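Local coordinates for protein dihydroneopterin triphosphate diphosphatase (Escherichia coli, PDB 2O1C) that probably hydrolyses dihydroneopterin triphosphate to the monophosphate and pyrophosphate for folate biosynthesis, and can also cleave nucleoside triphosphates, preferring dATP, at residues K22-L27 with W36-G41; L27-D32 with T116-Y121. All coordinates share one frame; numbering follows the deposited sequence.

Contact 1: residues K22-L27 with W36-G41; sequences KRVLML and WQSVTG. With PPV (pyrophosphate), chain G.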
ATOM      1  N   LYS A  22       6.492  15.887  -4.559  1.00 12.55           N
ATOM      2  CA  LYS A  22       6.828  14.993  -3.437  1.00 12.99           C
ATOM      3  C   LYS A  22       5.653  14.720  -2.480  1.00 13.33           C
ATOM      4  O   LYS A  22       5.859  14.329  -1.334  1.00 13.39           O
ATOM      5  CB  LYS A  22       8.066  15.459  -2.651  1.00 13.36           C
ATOM      6  CG  LYS A  22       9.311  15.754  -3.494  1.00 13.16           C
ATOM      7  CD  LYS A  22       9.854  14.517  -4.210  1.00 14.16           C
ATOM      8  CE  LYS A  22      11.165  14.834  -4.936  1.00 14.78           C
ATOM      9  NZ  LYS A  22      11.066  16.097  -5.715  1.00 16.20           N
ATOM     10  N   ARG A  23       4.430  14.925  -2.955  1.00 13.15           N
ATOM     11  CA  ARG A  23       3.276  14.566  -2.141  1.00 12.61           C
ATOM     12  C   ARG A  23       3.011  13.075  -2.308  1.00 12.35           C
ATOM     13  O   ARG A  23       3.325  12.490  -3.351  1.00 11.69           O
ATOM     14  CB  ARG A  23       2.040  15.408  -2.475  1.00 13.40           C
ATOM     15  CG  ARG A  23       2.125  16.897  -2.043  1.00 11.92           C
ATOM     16  CD  ARG A  23       0.740  17.530  -1.990  1.00 13.10           C
ATOM     17  NE  ARG A  23       0.735  18.976  -1.787  1.00 14.48           N
ATOM     18  CZ  ARG A  23       0.951  19.874  -2.748  1.00 15.30           C
ATOM     19  NH1 ARG A  23       1.214  19.485  -3.994  1.00 15.34           N
ATOM     20  NH2 ARG A  23       0.919  21.174  -2.463  1.00 15.44           N
ATOM     21  N   VAL A  24       2.443  12.493  -1.257  1.00 11.70           N
ATOM     22  CA  VAL A  24       2.175  11.057  -1.131  1.00 11.37           C
ATOM     23  C   VAL A  24       0.676  10.816  -1.274  1.00 11.51           C
ATOM     24  O   VAL A  24      -0.152  11.552  -0.710  1.00 10.65           O
ATOM     25  CB  VAL A  24       2.675  10.527   0.226  1.00 11.07           C
ATOM     26  CG1 VAL A  24       2.369   9.023   0.402  1.00 10.61           C
ATOM     27  CG2 VAL A  24       4.191  10.803   0.385  1.00 10.59           C
ATOM     28  N   LEU A  25       0.350   9.786  -2.052  1.00 12.03           N
ATOM     29  CA  LEU A  25      -1.023   9.386  -2.306  1.00 12.69           C
ATOM     30  C   LEU A  25      -1.560   8.576  -1.121  1.00 12.72           C
ATOM     31  O   LEU A  25      -1.128   7.463  -0.900  1.00 12.55           O
ATOM     32  CB  LEU A  25      -1.086   8.521  -3.573  1.00 12.53           C
ATOM     33  CG  LEU A  25      -2.328   8.531  -4.489  1.00 15.04           C
ATOM     34  CD1 LEU A  25      -2.553   7.163  -5.132  1.00 11.14           C
ATOM     35  CD2 LEU A  25      -3.618   9.065  -3.878  1.00 14.23           C
ATOM     36  N   MET A  26      -2.499   9.148  -0.375  1.00 13.34           N
ATOM     37  CA  MET A  26      -3.077   8.459   0.781  1.00 13.33           C
ATOM     38  C   MET A  26      -4.536   8.083   0.518  1.00 13.71           C
ATOM     39  O   MET A  26      -5.303   8.864  -0.051  1.00 13.98           O
ATOM     40  CB  MET A  26      -2.899   9.291   2.054  1.00 13.88           C
ATOM     41  CG  MET A  26      -1.408   9.530   2.403  1.00 14.66           C
ATOM     42  SD  MET A  26      -0.474   7.995   2.622  1.00 18.13           S
ATOM     43  CE  MET A  26      -1.042   7.535   4.263  1.00 17.23           C
ATOM     44  N   LEU A  27      -4.889   6.858   0.902  1.00 13.61           N
ATOM     45  CA  LEU A  27      -6.161   6.255   0.539  1.00 13.34           C
ATOM     46  C   LEU A  27      -6.892   5.795   1.794  1.00 12.87           C
ATOM     47  O   LEU A  27      -6.308   5.108   2.651  1.00 13.20           O
ATOM     48  CB  LEU A  27      -5.922   5.050  -0.386  1.00 14.12           C
ATOM     49  CG  LEU A  27      -5.165   5.295  -1.696  1.00 13.25           C
ATOM     50  CD1 LEU A  27      -4.474   4.033  -2.172  1.00 14.50           C
ATOM     51  CD2 LEU A  27      -6.111   5.825  -2.763  1.00 14.30           C
ATOM     52  N   TRP A  36      -5.887   5.598   6.881  1.00 13.55           N
ATOM     53  CA  TRP A  36      -5.419   6.057   5.578  1.00 13.58           C
ATOM     54  C   TRP A  36      -4.049   5.451   5.316  1.00 13.53           C
ATOM     55  O   TRP A  36      -3.244   5.338   6.226  1.00 13.58           O
ATOM     56  CB  TRP A  36      -5.312   7.582   5.536  1.00 14.10           C
ATOM     57  CG  TRP A  36      -6.640   8.289   5.651  1.00 14.49           C
ATOM     58  CD1 TRP A  36      -7.410   8.423   6.766  1.00 15.06           C
ATOM     59  CD2 TRP A  36      -7.327   8.982   4.601  1.00 16.15           C
ATOM     60  NE1 TRP A  36      -8.551   9.147   6.474  1.00 16.13           N
ATOM     61  CE2 TRP A  36      -8.525   9.492   5.148  1.00 15.82           C
ATOM     62  CE3 TRP A  36      -7.055   9.198   3.244  1.00 15.66           C
ATOM     63  CZ2 TRP A  36      -9.443  10.224   4.391  1.00 14.61           C
ATOM     64  CZ3 TRP A  36      -7.975   9.933   2.488  1.00 15.84           C
ATOM     65  CH2 TRP A  36      -9.153  10.425   3.064  1.00 14.75           C
ATOM     66  N   GLN A  37      -3.779   5.104   4.064  1.00 12.76           N
ATOM     67  CA  GLN A  37      -2.604   4.306   3.730  1.00 12.85           C
ATOM     68  C   GLN A  37      -2.214   4.445   2.266  1.00 12.61           C
ATOM     69  O   GLN A  37      -3.010   4.868   1.422  1.00 13.23           O
ATOM     70  CB  GLN A  37      -2.907   2.815   3.999  1.00 12.12           C
ATOM     71  CG  GLN A  37      -4.163   2.327   3.243  1.00 14.19           C
ATOM     72  CD  GLN A  37      -4.220   0.822   3.037  1.00 13.86           C
ATOM     73  OE1 GLN A  37      -5.097   0.319   2.324  1.00 15.58           O
ATOM     74  NE2 GLN A  37      -3.298   0.089   3.667  1.00 13.76           N
ATOM     75  N   SER A  38      -0.984   4.038   1.982  1.00 12.78           N
ATOM     76  CA  SER A  38      -0.544   3.712   0.632  1.00 13.00           C
ATOM     77  C   SER A  38      -1.211   2.393   0.203  1.00 13.36           C
ATOM     78  O   SER A  38      -2.032   1.826   0.926  1.00 13.53           O
ATOM     79  CB  SER A  38       0.988   3.588   0.607  1.00 12.98           C
ATOM     80  OG  SER A  38       1.629   4.766   1.118  1.00 13.89           O
ATOM     81  N   VAL A  39      -0.866   1.908  -0.981  1.00 12.86           N
ATOM     82  CA  VAL A  39      -1.450   0.673  -1.508  1.00 13.13           C
ATOM     83  C   VAL A  39      -0.879  -0.552  -0.778  1.00 12.74           C
ATOM     84  O   VAL A  39       0.332  -0.693  -0.618  1.00 12.00           O
ATOM     85  CB  VAL A  39      -1.220   0.587  -3.033  1.00 13.31           C
ATOM     86  CG1 VAL A  39      -1.453  -0.826  -3.585  1.00 13.97           C
ATOM     87  CG2 VAL A  39      -2.087   1.615  -3.751  1.00 13.51           C
ATOM     88  N   THR A  40      -1.765  -1.418  -0.301  1.00 12.61           N
ATOM     89  CA  THR A  40      -1.335  -2.689   0.286  1.00 12.94           C
ATOM     90  C   THR A  40      -2.136  -3.869  -0.269  1.00 12.78           C
ATOM     91  O   THR A  40      -3.243  -3.701  -0.794  1.00 12.93           O
ATOM     92  CB  THR A  40      -1.489  -2.712   1.830  1.00 13.03           C
ATOM     93  OG1 THR A  40      -2.864  -2.501   2.195  1.00 12.64           O
ATOM     94  CG2 THR A  40      -0.615  -1.682   2.503  1.00 13.41           C
ATOM     95  N   GLY A  41      -1.581  -5.069  -0.134  1.00 12.74           N
ATOM     96  CA  GLY A  41      -2.356  -6.270  -0.437  1.00 12.82           C
ATOM     97  C   GLY A  41      -1.573  -7.552  -0.234  1.00 13.33           C
ATOM     98  O   GLY A  41      -0.360  -7.522  -0.070  1.00 12.78           O
TER
HETATM   99  O11 PPV G 163      -6.798  -8.705   0.976  1.00 40.30           O
HETATM  100  P1  PPV G 163      -5.397  -8.145   0.997  1.00 39.50           P
HETATM  101  O21 PPV G 163      -4.488  -8.726   2.054  1.00 39.94           O
HETATM  102  O31 PPV G 163      -4.830  -8.144  -0.402  1.00 38.53           O
HETATM  103  OPP PPV G 163      -5.609  -6.571   1.398  1.00 34.82           O
HETATM  104  P2  PPV G 163      -4.954  -5.671   2.593  1.00 30.81           P
HETATM  105  O12 PPV G 163      -3.614  -6.260   2.952  1.00 33.65           O
HETATM  106  O22 PPV G 163      -5.924  -5.658   3.736  1.00 30.93           O
HETATM  107  O32 PPV G 163      -4.865  -4.310   1.956  1.00 32.17           O
HETATM  108  O   HOH W   1       1.229   6.229  -1.263  1.00 11.64           O
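The indole of Trp36 meets the 22-27 strand with its edge. The carbonyl group of Met26 lies near the ring plane there, with Trp36 CE3 3.7 Å from Met26 O. The same CE3 meets Leu27 C obliquely. The other flat group is the amide of Gln37. Its NE2 donates to Thr40 OG1 at 3.0 Å, with the acceptor 24° out of the amide plane. Its OE1 accepts from His118 and Arg29, so both ends of the amide are held.

Leu27 and Gln37 form an antiparallel hydrogen-bonded pair. Leu27 N donates to Gln37 O at 2.8 Å, and Gln37 N donates back to Leu27 O. Both bonds are bent. The side chain of Met26 is folded at chi2 and chi3 (-58° and -77°), which brings CE to 3.6 Å from Gln37 CA. Leu27 and Val39 run side by side, with Leu27 CD1 3.7 Å from Val39 CG2. Beyond the paired residues a water takes over: it donates to Leu25 O and accepts from Ser38 OG.

Thr40 OG1 donates to pyrophosphate O32 at 2.7 Å. A valine here would remove that hydroxyl, and would probably leave O32 without this donor and Gln37 NE2 without its acceptor.

The two strands form a beta hairpin within the mixed sheet. Thr40, probably a substrate-binding residue, and Gly41, where the Nudix box begins, lie toward the end of strand 36-42. Strand 121-125 pairs with 23-28 on its outer side, and strand 10-18 pairs with 36-42. Helix 49-61 packs on Leu27 and Val39. Helix 126-132 packs on Val24, Met26 and Trp36.

Contact 2: residues L27-D32 with T116-Y121; sequences LQRRDD and TEHLAY. With PPV (pyrophosphate), chain G; SO4 (sulfate ion), chain E.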
ATOM      1  N   LEU A  27      -4.889   6.858   0.902  1.00 13.61           N
ATOM      2  CA  LEU A  27      -6.161   6.255   0.539  1.00 13.34           C
ATOM      3  C   LEU A  27      -6.892   5.795   1.794  1.00 12.87           C
ATOM      4  O   LEU A  27      -6.308   5.108   2.651  1.00 13.20           O
ATOM      5  CB  LEU A  27      -5.922   5.050  -0.386  1.00 14.12           C
ATOM      6  CG  LEU A  27      -5.165   5.295  -1.696  1.00 13.25           C
ATOM      7  CD1 LEU A  27      -4.474   4.033  -2.172  1.00 14.50           C
ATOM      8  CD2 LEU A  27      -6.111   5.825  -2.763  1.00 14.30           C
ATOM      9  N   GLN A  28      -8.174   6.140   1.865  1.00 12.66           N
ATOM     10  CA  GLN A  28      -9.023   5.860   3.016  1.00 12.71           C
ATOM     11  C   GLN A  28      -9.657   4.468   2.919  1.00 12.42           C
ATOM     12  O   GLN A  28     -10.442   4.176   2.015  1.00 11.63           O
ATOM     13  CB  GLN A  28     -10.094   6.949   3.182  1.00 12.84           C
ATOM     14  CG  GLN A  28     -10.920   6.827   4.477  1.00 12.30           C
ATOM     15  CD  GLN A  28     -12.101   7.796   4.557  1.00 13.52           C
ATOM     16  OE1 GLN A  28     -12.602   8.290   3.550  1.00 13.55           O
ATOM     17  NE2 GLN A  28     -12.559   8.045   5.768  1.00 13.58           N
ATOM     18  N   ARG A  29      -9.305   3.603   3.864  1.00 12.31           N
ATOM     19  CA  ARG A  29      -9.826   2.227   3.865  1.00 12.41           C
ATOM     20  C   ARG A  29     -11.330   2.153   4.114  1.00 12.60           C
ATOM     21  O   ARG A  29     -11.902   3.016   4.766  1.00 12.88           O
ATOM     22  CB  ARG A  29      -9.066   1.348   4.873  1.00 11.85           C
ATOM     23  CG  ARG A  29      -7.622   1.090   4.487  1.00 12.30           C
ATOM     24  CD  ARG A  29      -6.910   0.144   5.448  1.00 13.67           C
ATOM     25  NE  ARG A  29      -7.462  -1.217   5.444  1.00 14.72           N
ATOM     26  CZ  ARG A  29      -6.965  -2.240   4.741  1.00 18.14           C
ATOM     27  NH1 ARG A  29      -5.910  -2.084   3.946  1.00 18.90           N
ATOM     28  NH2 ARG A  29      -7.528  -3.441   4.828  1.00 17.90           N
ATOM     29  N   ARG A  30     -11.953   1.108   3.577  1.00 13.36           N
ATOM     30  CA  ARG A  30     -13.397   0.919   3.697  1.00 14.24           C
ATOM     31  C   ARG A  30     -13.769   0.034   4.892  1.00 14.08           C
ATOM     32  O   ARG A  30     -14.917   0.051   5.307  1.00 14.90           O
ATOM     33  CB  ARG A  30     -13.979   0.354   2.404  1.00 14.68           C
ATOM     34  CG  ARG A  30     -13.670  -1.114   2.168  1.00 15.95           C
ATOM     35  CD  ARG A  30     -14.373  -1.644   0.930  1.00 20.87           C
ATOM     36  NE  ARG A  30     -13.766  -2.900   0.499  1.00 24.15           N
ATOM     37  CZ  ARG A  30     -13.725  -3.328  -0.760  1.00 26.59           C
ATOM     38  NH1 ARG A  30     -14.266  -2.607  -1.736  1.00 27.23           N
ATOM     39  NH2 ARG A  30     -13.134  -4.483  -1.040  1.00 28.48           N
ATOM     40  N   ASP A  31     -12.796  -0.716   5.424  1.00 14.19           N
ATOM     41  CA  ASP A  31     -12.991  -1.536   6.626  1.00 14.21           C
ATOM     42  C   ASP A  31     -12.785  -0.731   7.915  1.00 14.23           C
ATOM     43  O   ASP A  31     -13.574  -0.839   8.853  1.00 13.81           O
ATOM     44  CB  ASP A  31     -12.158  -2.834   6.602  1.00 14.17           C
ATOM     45  CG  ASP A  31     -10.662  -2.614   6.371  1.00 15.08           C
ATOM     46  OD1 ASP A  31     -10.175  -1.460   6.268  1.00 15.53           O
ATOM     47  OD2 ASP A  31      -9.949  -3.635   6.278  1.00 14.79           O
ATOM     48  N   ASP A  32     -11.739   0.097   7.917  1.00 13.98           N
ATOM     49  CA  ASP A  32     -11.438   1.039   8.989  1.00 13.83           C
ATOM     50  C   ASP A  32     -11.285   2.433   8.355  1.00 13.70           C
ATOM     51  O   ASP A  32     -10.192   2.793   7.917  1.00 13.24           O
ATOM     52  CB  ASP A  32     -10.133   0.618   9.687  1.00 13.57           C
ATOM     53  CG  ASP A  32      -9.716   1.554  10.820  1.00 14.04           C
ATOM     54  OD1 ASP A  32     -10.300   2.648  10.977  1.00 15.07           O
ATOM     55  OD2 ASP A  32      -8.750   1.198  11.539  1.00 14.88           O
ATOM     56  N   THR A 116     -11.007   2.147  -6.340  1.00 20.49           N
ATOM     57  CA  THR A 116     -12.042   1.132  -6.504  1.00 20.95           C
ATOM     58  C   THR A 116     -12.444   0.489  -5.185  1.00 20.71           C
ATOM     59  O   THR A 116     -13.580   0.051  -5.020  1.00 21.19           O
ATOM     60  CB  THR A 116     -11.582   0.025  -7.482  1.00 20.87           C
ATOM     61  OG1 THR A 116     -10.424  -0.633  -6.951  1.00 21.98           O
ATOM     62  CG2 THR A 116     -11.241   0.622  -8.845  1.00 21.74           C
ATOM     63  N   GLU A 117     -11.509   0.445  -4.245  1.00 20.41           N
ATOM     64  CA  GLU A 117     -11.692  -0.317  -3.016  1.00 20.54           C
ATOM     65  C   GLU A 117     -11.676   0.573  -1.778  1.00 19.45           C
ATOM     66  O   GLU A 117     -12.136   0.165  -0.710  1.00 20.62           O
ATOM     67  CB  GLU A 117     -10.623  -1.416  -2.915  1.00 20.63           C
ATOM     68  CG  GLU A 117     -10.600  -2.380  -4.117  1.00 22.71           C
ATOM     69  CD  GLU A 117      -9.516  -3.449  -4.033  1.00 22.51           C
ATOM     70  OE1 GLU A 117      -8.829  -3.559  -2.998  1.00 27.71           O
ATOM     71  OE2 GLU A 117      -9.357  -4.205  -5.011  1.00 26.77           O
ATOM     72  N   HIS A 118     -11.148   1.786  -1.918  1.00 17.25           N
ATOM     73  CA  HIS A 118     -11.084   2.733  -0.816  1.00 15.47           C
ATOM     74  C   HIS A 118     -12.262   3.708  -0.864  1.00 14.75           C
ATOM     75  O   HIS A 118     -13.059   3.694  -1.809  1.00 14.38           O
ATOM     76  CB  HIS A 118      -9.730   3.473  -0.832  1.00 14.70           C
ATOM     77  CG  HIS A 118      -8.566   2.605  -0.462  1.00 14.60           C
ATOM     78  ND1 HIS A 118      -7.939   1.770  -1.365  1.00 13.62           N
ATOM     79  CD2 HIS A 118      -7.944   2.410   0.724  1.00 11.72           C
ATOM     80  CE1 HIS A 118      -6.957   1.125  -0.757  1.00 13.28           C
ATOM     81  NE2 HIS A 118      -6.936   1.502   0.511  1.00 12.68           N
ATOM     82  N   LEU A 119     -12.369   4.555   0.153  1.00 14.00           N
ATOM     83  CA  LEU A 119     -13.478   5.492   0.252  1.00 13.61           C
ATOM     84  C   LEU A 119     -13.169   6.864  -0.351  1.00 13.76           C
ATOM     85  O   LEU A 119     -14.077   7.626  -0.733  1.00 13.73           O
ATOM     86  CB  LEU A 119     -13.870   5.642   1.712  1.00 13.85           C
ATOM     87  CG  LEU A 119     -14.379   4.381   2.421  1.00 12.26           C
ATOM     88  CD1 LEU A 119     -14.669   4.721   3.868  1.00 13.11           C
ATOM     89  CD2 LEU A 119     -15.635   3.791   1.755  1.00 14.83           C
ATOM     90  N   ALA A 120     -11.881   7.168  -0.436  1.00 13.48           N
ATOM     91  CA  ALA A 120     -11.412   8.512  -0.741  1.00 13.85           C
ATOM     92  C   ALA A 120      -9.906   8.496  -0.905  1.00 14.03           C
ATOM     93  O   ALA A 120      -9.241   7.538  -0.514  1.00 13.65           O
ATOM     94  CB  ALA A 120     -11.783   9.465   0.381  1.00 13.99           C
ATOM     95  N   TYR A 121      -9.370   9.573  -1.480  1.00 14.66           N
ATOM     96  CA  TYR A 121      -7.932   9.772  -1.549  1.00 15.09           C
ATOM     97  C   TYR A 121      -7.549  11.234  -1.315  1.00 15.49           C
ATOM     98  O   TYR A 121      -8.348  12.157  -1.534  1.00 14.56           O
ATOM     99  CB  TYR A 121      -7.359   9.272  -2.888  1.00 15.41           C
ATOM    100  CG  TYR A 121      -7.598  10.225  -4.030  1.00 16.13           C
ATOM    101  CD1 TYR A 121      -8.817  10.238  -4.710  1.00 16.69           C
ATOM    102  CD2 TYR A 121      -6.612  11.131  -4.425  1.00 16.42           C
ATOM    103  CE1 TYR A 121      -9.050  11.135  -5.753  1.00 17.49           C
ATOM    104  CE2 TYR A 121      -6.835  12.026  -5.464  1.00 17.58           C
ATOM    105  CZ  TYR A 121      -8.051  12.016  -6.124  1.00 16.83           C
ATOM    106  OH  TYR A 121      -8.277  12.898  -7.154  1.00 17.23           O
TER
HETATM  107  O11 PPV G 163      -6.798  -8.705   0.976  1.00 40.30           O
HETATM  108  P1  PPV G 163      -5.397  -8.145   0.997  1.00 39.50           P
HETATM  109  O21 PPV G 163      -4.488  -8.726   2.054  1.00 39.94           O
HETATM  110  O31 PPV G 163      -4.830  -8.144  -0.402  1.00 38.53           O
HETATM  111  OPP PPV G 163      -5.609  -6.571   1.398  1.00 34.82           O
HETATM  112  P2  PPV G 163      -4.954  -5.671   2.593  1.00 30.81           P
HETATM  113  O12 PPV G 163      -3.614  -6.260   2.952  1.00 33.65           O
HETATM  114  O22 PPV G 163      -5.924  -5.658   3.736  1.00 30.93           O
HETATM  115  O32 PPV G 163      -4.865  -4.310   1.956  1.00 32.17           O
HETATM  116  S   SO4 E 164     -12.015  -6.897   2.170  1.00 65.40           S
HETATM  117  O1  SO4 E 164     -12.996  -5.825   2.022  1.00 65.69           O
HETATM  118  O2  SO4 E 164     -10.945  -6.443   3.055  1.00 65.31           O
HETATM  119  O3  SO4 E 164     -12.664  -8.065   2.756  1.00 65.51           O
HETATM  120  O4  SO4 E 164     -11.470  -7.248   0.862  1.00 65.16           O
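Arg30 reaches along the backbone of Glu117, and its side chain can be followed outward from CB. Arg30 CB lies 3.9 Å from Leu119 CD2 and also near Glu117 O. CG passes the same carbonyl oxygen, and Arg30 CD comes closest, 3.3 Å from Glu117 O. The chain is extended from CG to NE (chi2 175°, chi3 163°), which carries the guanidinium past Glu117. Glu117 CB lies over one face of the group, offset toward the rim. NE and NH2 turn their edge to a sulfate, probably left from crystallisation, and both make weak hydrogen bonds to its O1.

Between the backbones, Gln28 N donates to Ala120 O in a nearly straight bond (176°). Leu119 N donates to Gln28 O at 2.7 Å. The side chain of Gln28 lies across Leu119: its OE1 is 3.5 Å from both Leu119 CB and Ala120 CB, while NE2 bonds to Pro33 O.

His118 presents one ring face to Leu27 CB, a CH-pi contact 3.6 Å from the centroid. Gln28 O and Arg29 N lie at the ring edge. His118 NE2 is held by Gln37, which fixes the turn of the ring.

Arg29 grips Asp31 side-on in a salt bridge, NE to OD1 and NH2 to OD2. Asp31 OD1 also accepts from Asp32 N. Arg29 NH2 donates to pyrophosphate O22 at 2.9 Å, and NH1 donates to O32. Asp31 probably orients the guanidinium for this.

The arrangement belongs to the substrate and metal site of a Nudix hydrolase. Arg29 binds the pyrophosphate, and Glu117 is a magnesium ligand by similarity, alongside Glu60 of helix 49-61.

Contact 1 is buried near the middle of the chain, whereas contact 2 lies at the surface. Both use strand 23-28, and Leu27 belongs to both. Contact 1 pairs this strand with its hairpin partner. Contact 2 joins the strand's end and the following loop to the run leading into strand 121-125. The chemistry follows the place: contact 1 combines backbone pairing, a bridging water and apolar packing, with the amide of Gln37 and the hydroxyl of Thr40 toward the phosphate site. Contact 2 is rich in charge and reaches the pyrophosphate and, weakly, a sulfate. They meet at the amide of Gln37. Thr40 of contact 1 and Arg29 of contact 2 both bind the pyrophosphate, together with Lys7 and Ser42.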